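Local coordinates for uncharacterized TetR family protein (Streptomyces coelicolor A3, PDB 3IUV), which probably acts as a TetR-type transcription regulator that binds cis-regulatory DNA, although its physiological target and any effector remain unknown, at residues Ile15-Ala18 / Ala19-Val22; Val42-Gly45 / Ser46-His50; Ala60-Arg63 / Gln64-Gly68. One frame throughout, in Å; residues are numbered along the deposited sequence.

Overall arrangement
All three contacts are local, between side chains about one turn apart in a single helix or at its start, and they follow one another along the chain without nesting. Contact 1 lies on helix 11-24, contact 2 on helix 44-50 and contact 3 on helix 54-73. The centres of contacts 1 and 2 are about 13 Å apart and those of contacts 1 and 3 about 11 Å, whereas contacts 2 and 3 lie about 20 Å apart and do not touch. Contact 1 touches both of the others: Ile15 reaches helix 44-50 and Ile16 packs against Ala60. In TetR terms, the predicted DNA-reading helix and the long helix leading to the C-terminal domain share one packing partner.

Contact 1 (Ile15-Ala18 / Ala19-Val22); sequences IIDA and AIRV
Arg21 folds its guanidinium back over Ala18, one turn earlier in helix 11-24, and lays one face of the group against Ala18 CA. The bend is at chi3 (-42°), which returns the head toward its own helix; NH2 comes 3.3 Å from Ala18 CB, while Asp17 CB sits at the guanidinium edge, in its plane. The buried side of this turn is the close-packed one. Ala18 touches Ala40 and Ala19 touches Val36, both on helix 33-40, and Ala19 also meets Leu57 of helix 54-73; their small side chains probably allow the close approach. Backbone bonds from each residue to the fourth before it, such as Ala19 N to Ile15 O at 2.8 Å, hold the turn together.

The solvent side is looser: Arg21 is exposed, and Asp17 and Ile20 are partly so. Ile20 CD1 stands 4.3 Å from Ile16 CG2, an easy apolar contact one turn apart. Asp17 and Arg21 have opposite charges but do not pair: Asp17 OD2 and Arg21 NH1 are 5.9 Å apart. Each looks to another partner. Asp17 OD1 bonds to Gln64 NE2 on helix 54-73 and OD2 to Gln13 NE2 a turn earlier, while Arg21 NH2 forms a salt bridge with Glu39 on helix 33-40. Arg21 is thus paired with an acid and Asp17 accepts from two neutral glutamine amides, so the polar rim probably ties helix 11-24 to helices 33-40 and 54-73, while the alanines and isoleucines supply its apolar packing.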
loop_
_atom_site.group_PDB
_atom_site.type_symbol
_atom_site.label_atom_id
_atom_site.label_comp_id
_atom_site.label_asym_id
_atom_site.label_seq_id
_atom_site.Cartn_x
_atom_site.Cartn_y
_atom_site.Cartn_z
ATOM N N ILE A 15 22.385 5.385 -13.720
ATOM C CA ILE A 15 22.311 5.713 -12.299
ATOM C C ILE A 15 20.925 5.394 -11.704
ATOM O O ILE A 15 20.816 4.602 -10.758
ATOM C CB ILE A 15 22.756 7.181 -12.022
ATOM C CG1 ILE A 15 24.283 7.311 -12.193
ATOM C CG2 ILE A 15 22.284 7.666 -10.628
ATOM C CD1 ILE A 15 24.829 8.703 -11.999
ATOM N N ILE A 16 19.878 5.987 -12.271
ATOM C CA ILE A 16 18.511 5.762 -11.809
ATOM C C ILE A 16 18.148 4.282 -11.787
ATOM O O ILE A 16 17.542 3.783 -10.829
ATOM C CB ILE A 16 17.525 6.488 -12.706
ATOM C CG1 ILE A 16 17.722 7.998 -12.546
ATOM C CG2 ILE A 16 16.106 6.069 -12.369
ATOM C CD1 ILE A 16 16.882 8.823 -13.482
ATOM N N ASP A 17 18.519 3.586 -12.855
ATOM C CA ASP A 17 18.221 2.167 -12.975
ATOM C C ASP A 17 18.884 1.412 -11.854
ATOM O O ASP A 17 18.302 0.515 -11.260
ATOM C CB ASP A 17 18.710 1.644 -14.320
ATOM C CG ASP A 17 17.799 2.059 -15.465
ATOM O OD1 ASP A 17 16.564 2.099 -15.261
ATOM O OD2 ASP A 17 18.313 2.347 -16.565
ATOM N N ALA A 18 20.117 1.792 -11.565
ATOM C CA ALA A 18 20.861 1.186 -10.481
ATOM C C ALA A 18 20.182 1.459 -9.148
ATOM O O ALA A 18 20.057 0.560 -8.321
ATOM C CB ALA A 18 22.302 1.700 -10.481
ATOM N N ALA A 19 19.745 2.699 -8.944
ATOM C CA ALA A 19 19.028 3.059 -7.732
ATOM C C ALA A 19 17.858 2.109 -7.645
ATOM O O ALA A 19 17.585 1.507 -6.600
ATOM C CB ALA A 19 18.526 4.479 -7.820
ATOM N N ILE A 20 17.178 1.978 -8.777
ATOM C CA ILE A 20 16.067 1.059 -8.911
ATOM C C ILE A 20 16.435 -0.339 -8.407
ATOM O O ILE A 20 15.763 -0.883 -7.534
ATOM C CB ILE A 20 15.526 1.054 -10.369
ATOM C CG1 ILE A 20 14.350 2.033 -10.488
ATOM C CG2 ILE A 20 15.110 -0.342 -10.814
ATOM C CD1 ILE A 20 13.972 2.414 -11.925
ATOM N N ARG A 21 17.516 -0.911 -8.917
ATOM C CA ARG A 21 17.874 -2.272 -8.518
ATOM C C ARG A 21 18.293 -2.375 -7.050
ATOM O O ARG A 21 17.944 -3.341 -6.358
ATOM C CB ARG A 21 18.964 -2.833 -9.430
ATOM C CG ARG A 21 18.570 -2.847 -10.895
ATOM C CD ARG A 21 19.665 -3.474 -11.727
ATOM N NE ARG A 21 20.984 -3.016 -11.296
ATOM C CZ ARG A 21 21.538 -1.863 -11.666
ATOM N NH1 ARG A 21 20.885 -1.037 -12.479
ATOM N NH2 ARG A 21 22.747 -1.533 -11.221
ATOM N N VAL A 22 19.039 -1.381 -6.581
ATOM C CA VAL A 22 19.480 -1.361 -5.197
ATOM C C VAL A 22 18.298 -1.534 -4.221
ATOM O O VAL A 22 18.423 -2.222 -3.212
ATOM C CB VAL A 22 20.324 -0.084 -4.886
ATOM C CG1 VAL A 22 20.637 0.031 -3.399
ATOM C CG2 VAL A 22 21.623 -0.095 -5.687
#

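Contact 2 (Val42-Gly45 / Ser46-His50); sequences VPLG and STTYH
Ser46 meets Val42 from across the start of helix 44-50, its CB 3.3 Å from Val42 CG1, and its OG stands 4.0 Å from Pro43 CD. Pro43 occupies the N-cap position, and the helix begins at the next residue, Leu44; Arg11 of helix 11-24 touches both Val42 and Ser46 from outside the turn.

Thr47 comes next and is buried. Its N-H bonds to Pro43 O at 3.1 Å. The methyl CG2 packs 3.8 Å from Leu44 CD1, the two side chains crossing obliquely, and His33 of helix 33-40 touches both residues. Helix 44-50 is the second helix of the predicted helix-turn-helix, the one that in TetR regulators generally enters the major groove; Thr47 meets His33 and Ala37 of helix 33-40, which packs the inner face against the first helix of the motif.

Thr48 turns its OG1 between its backbone N and carbonyl carbon (chi1 68°), and the hydroxyl donates to Gly45 O at 3.2 Å from above the carbonyl plane. An alanine here lacks the hydroxyl, and Gly45 O would probably be left with the amide of the next residue as its one donor within this turn.

Tyr49 N is that second donor, 2.8 Å from Gly45 O and approaching from the same face of the carbonyl. Beyond its CB the exposed phenol leads away from the earlier turn, and its CD2 lies over one face of the His50 ring, offset toward the rim. His50 N bonds back to Ser46 O at 3.0 Å in the last turn of the helix.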
loop_
_atom_site.group_PDB
_atom_site.type_symbol
_atom_site.label_atom_id
_atom_site.label_comp_id
_atom_site.label_asym_id
_atom_site.label_seq_id
_atom_site.Cartn_x
_atom_site.Cartn_y
_atom_site.Cartn_z
ATOM N N VAL A 42 29.994 3.592 -11.338
ATOM C CA VAL A 42 29.961 4.974 -11.768
ATOM C C VAL A 42 30.536 5.751 -10.604
ATOM O O VAL A 42 30.310 5.401 -9.447
ATOM C CB VAL A 42 28.498 5.409 -12.074
ATOM C CG1 VAL A 42 28.194 6.770 -11.486
ATOM C CG2 VAL A 42 28.214 5.344 -13.574
ATOM N N PRO A 43 31.327 6.781 -10.893
ATOM C CA PRO A 43 31.899 7.560 -9.799
ATOM C C PRO A 43 30.832 8.179 -8.903
ATOM O O PRO A 43 29.761 8.561 -9.374
ATOM C CB PRO A 43 32.676 8.661 -10.534
ATOM C CG PRO A 43 33.048 8.028 -11.823
ATOM C CD PRO A 43 31.898 7.142 -12.199
ATOM N N LEU A 44 31.134 8.280 -7.616
ATOM C CA LEU A 44 30.257 8.990 -6.712
ATOM C C LEU A 44 29.939 10.348 -7.296
ATOM O O LEU A 44 28.788 10.795 -7.263
ATOM C CB LEU A 44 30.936 9.158 -5.371
ATOM C CG LEU A 44 30.167 9.760 -4.196
ATOM C CD1 LEU A 44 28.882 8.996 -3.865
ATOM C CD2 LEU A 44 31.114 9.773 -3.003
ATOM N N GLY A 45 30.974 10.991 -7.837
ATOM C CA GLY A 45 30.872 12.336 -8.394
ATOM C C GLY A 45 29.815 12.452 -9.491
ATOM O O GLY A 45 29.120 13.453 -9.559
ATOM N N SER A 46 29.718 11.433 -10.346
ATOM C CA SER A 46 28.686 11.330 -11.372
ATOM C C SER A 46 27.336 11.342 -10.703
ATOM O O SER A 46 26.407 12.081 -11.043
ATOM C CB SER A 46 28.791 9.967 -12.058
ATOM O OG SER A 46 29.397 10.029 -13.331
ATOM N N THR A 47 27.256 10.418 -9.779
ATOM C CA THR A 47 26.118 10.189 -8.947
ATOM C C THR A 47 25.602 11.513 -8.377
ATOM O O THR A 47 24.408 11.830 -8.462
ATOM C CB THR A 47 26.560 9.183 -7.857
ATOM O OG1 THR A 47 26.030 7.885 -8.176
ATOM C CG2 THR A 47 26.178 9.648 -6.450
ATOM N N THR A 48 26.497 12.318 -7.832
ATOM C CA THR A 48 26.041 13.527 -7.187
ATOM C C THR A 48 25.832 14.663 -8.211
ATOM O O THR A 48 25.016 15.571 -8.021
ATOM C CB THR A 48 26.972 13.894 -6.027
ATOM O OG1 THR A 48 28.248 14.276 -6.540
ATOM C CG2 THR A 48 27.165 12.679 -5.111
ATOM N N TYR A 49 26.557 14.583 -9.314
ATOM C CA TYR A 49 26.452 15.568 -10.376
ATOM C C TYR A 49 25.020 15.528 -10.911
ATOM O O TYR A 49 24.405 16.541 -11.242
ATOM C CB TYR A 49 27.486 15.243 -11.460
ATOM C CG TYR A 49 27.403 16.088 -12.701
ATOM C CD1 TYR A 49 27.484 17.469 -12.626
ATOM C CD2 TYR A 49 27.256 15.493 -13.960
ATOM C CE1 TYR A 49 27.412 18.242 -13.762
ATOM C CE2 TYR A 49 27.178 16.254 -15.098
ATOM C CZ TYR A 49 27.260 17.633 -14.993
ATOM O OH TYR A 49 27.192 18.408 -16.126
ATOM N N HIS A 50 24.468 14.334 -10.933
ATOM C CA HIS A 50 23.106 14.170 -11.374
ATOM C C HIS A 50 22.073 14.247 -10.246
ATOM O O HIS A 50 20.926 14.588 -10.485
ATOM C CB HIS A 50 22.988 12.872 -12.162
ATOM C CG HIS A 50 23.748 12.909 -13.445
ATOM N ND1 HIS A 50 23.351 13.669 -14.518
ATOM C CD2 HIS A 50 24.913 12.309 -13.814
ATOM C CE1 HIS A 50 24.220 13.530 -15.502
ATOM N NE2 HIS A 50 25.172 12.705 -15.097
#

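Contact 3 (Ala60-Arg63 / Gln64-Gly68); sequences AALR and QANEG
Leu62 and Ala65 make the apolar part of this turn, with Leu62 CD2 3.3 Å from Ala65 CB. The leucine has its CG anti to the backbone N (chi1 180°), which swings the branched end along the helix, and its other methyl, CD1, lies against the amide group of Asn66. Val124 of helix 121-139 touches Leu62 as well, so this buried side faces the C-terminal domain.

Backbone hydrogen bonds form the second group. Asn66 N gives a bond of 2.8 Å to Leu62 O. Glu67 N makes the next one, 2.8 Å to Arg63 O. Gln64 N to Ala60 O, at 3.1 Å, is less certain because that nitrogen is crowded in the model. Helix 54-73 is the fourth helix of the TetR fold, the long one that runs from the DNA-binding bundle into the C-terminal domain, and this turn touches both: Ala60 and Gln64 meet helix 11-24, while Asn66 packs on Trp128.

Polar side chains complete the account. Arg63 and Glu67 pass at an angle, with aliphatic Arg63 CG 3.8 Å from Glu67 OE1, but the charges do not meet: Arg63 NE is 5.7 Å from Glu67 OE1. A bend at chi3 (-72°) carries the guanidinium off to a salt bridge with Glu127 of helix 121-139. Asn66 ND2 has a weak bond to Pro123 O, and Gln64 OE1 accepts from Gln13 NE2 on the side that faces helix 11-24.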
loop_
_atom_site.group_PDB
_atom_site.type_symbol
_atom_site.label_atom_id
_atom_site.label_comp_id
_atom_site.label_asym_id
_atom_site.label_seq_id
_atom_site.Cartn_x
_atom_site.Cartn_y
_atom_site.Cartn_z
ATOM N N ALA A 60 13.545 10.793 -8.790
ATOM C CA ALA A 60 13.688 10.386 -10.172
ATOM C C ALA A 60 13.366 8.907 -10.219
ATOM O O ALA A 60 12.555 8.463 -11.033
ATOM C CB ALA A 60 15.105 10.650 -10.666
ATOM N N ALA A 61 13.985 8.156 -9.311
ATOM C CA ALA A 61 13.823 6.710 -9.263
ATOM C C ALA A 61 12.357 6.297 -9.416
ATOM O O ALA A 61 12.026 5.396 -10.194
ATOM C CB ALA A 61 14.402 6.163 -7.978
ATOM N N LEU A 62 11.475 6.971 -8.687
ATOM C CA LEU A 62 10.063 6.642 -8.759
ATOM C C LEU A 62 9.369 7.215 -9.995
ATOM O O LEU A 62 8.724 6.485 -10.743
ATOM C CB LEU A 62 9.344 7.081 -7.489
ATOM C CG LEU A 62 7.850 6.767 -7.503
ATOM C CD1 LEU A 62 7.083 7.840 -8.254
ATOM C CD2 LEU A 62 7.587 5.394 -8.104
ATOM N N ARG A 63 9.471 8.522 -10.194
ATOM C CA ARG A 63 8.831 9.154 -11.340
ATOM C C ARG A 63 9.027 8.310 -12.599
ATOM O O ARG A 63 8.185 8.328 -13.495
ATOM C CB ARG A 63 9.360 10.585 -11.542
ATOM C CG ARG A 63 8.599 11.430 -12.574
ATOM C CD ARG A 63 8.765 12.921 -12.284
ATOM N NE ARG A 63 8.021 13.333 -11.092
ATOM C CZ ARG A 63 8.359 14.343 -10.295
ATOM N NH1 ARG A 63 9.451 15.058 -10.545
ATOM N NH2 ARG A 63 7.609 14.629 -9.237
ATOM N N GLN A 64 10.133 7.568 -12.660
ATOM C CA GLN A 64 10.353 6.620 -13.750
ATOM C C GLN A 64 9.344 5.489 -13.669
ATOM O O GLN A 64 8.706 5.143 -14.662
ATOM C CB GLN A 64 11.766 6.036 -13.731
ATOM C CG GLN A 64 11.858 4.716 -14.497
ATOM C CD GLN A 64 13.216 4.485 -15.152
ATOM O OE1 GLN A 64 13.881 5.428 -15.612
ATOM N NE2 GLN A 64 13.629 3.219 -15.212
ATOM N N ALA A 65 9.213 4.893 -12.487
ATOM C CA ALA A 65 8.146 3.924 -12.261
ATOM C C ALA A 65 6.843 4.518 -12.779
ATOM O O ALA A 65 6.246 3.991 -13.721
ATOM C CB ALA A 65 8.021 3.590 -10.794
ATOM N N ASN A 66 6.415 5.621 -12.161
ATOM C CA ASN A 66 5.253 6.389 -12.633
ATOM C C ASN A 66 5.151 6.560 -14.156
ATOM O O ASN A 66 4.061 6.505 -14.697
ATOM C CB ASN A 66 5.180 7.767 -11.966
ATOM C CG ASN A 66 4.593 7.716 -10.577
ATOM O OD1 ASN A 66 4.099 6.676 -10.138
ATOM N ND2 ASN A 66 4.641 8.846 -9.870
ATOM N N GLU A 67 6.267 6.770 -14.850
ATOM C CA GLU A 67 6.219 6.909 -16.309
ATOM C C GLU A 67 6.083 5.564 -17.036
ATOM O O GLU A 67 5.553 5.501 -18.146
ATOM C CB GLU A 67 7.412 7.711 -16.826
ATOM C CG GLU A 67 7.367 9.174 -16.395
ATOM C CD GLU A 67 8.650 9.937 -16.712
ATOM O OE1 GLU A 67 8.724 11.134 -16.351
ATOM O OE2 GLU A 67 9.577 9.346 -17.315
ATOM N N GLY A 68 6.542 4.493 -16.391
ATOM C CA GLY A 68 6.408 3.153 -16.936
ATOM C C GLY A 68 4.964 2.696 -17.035
ATOM O O GLY A 68 4.540 2.165 -18.068
#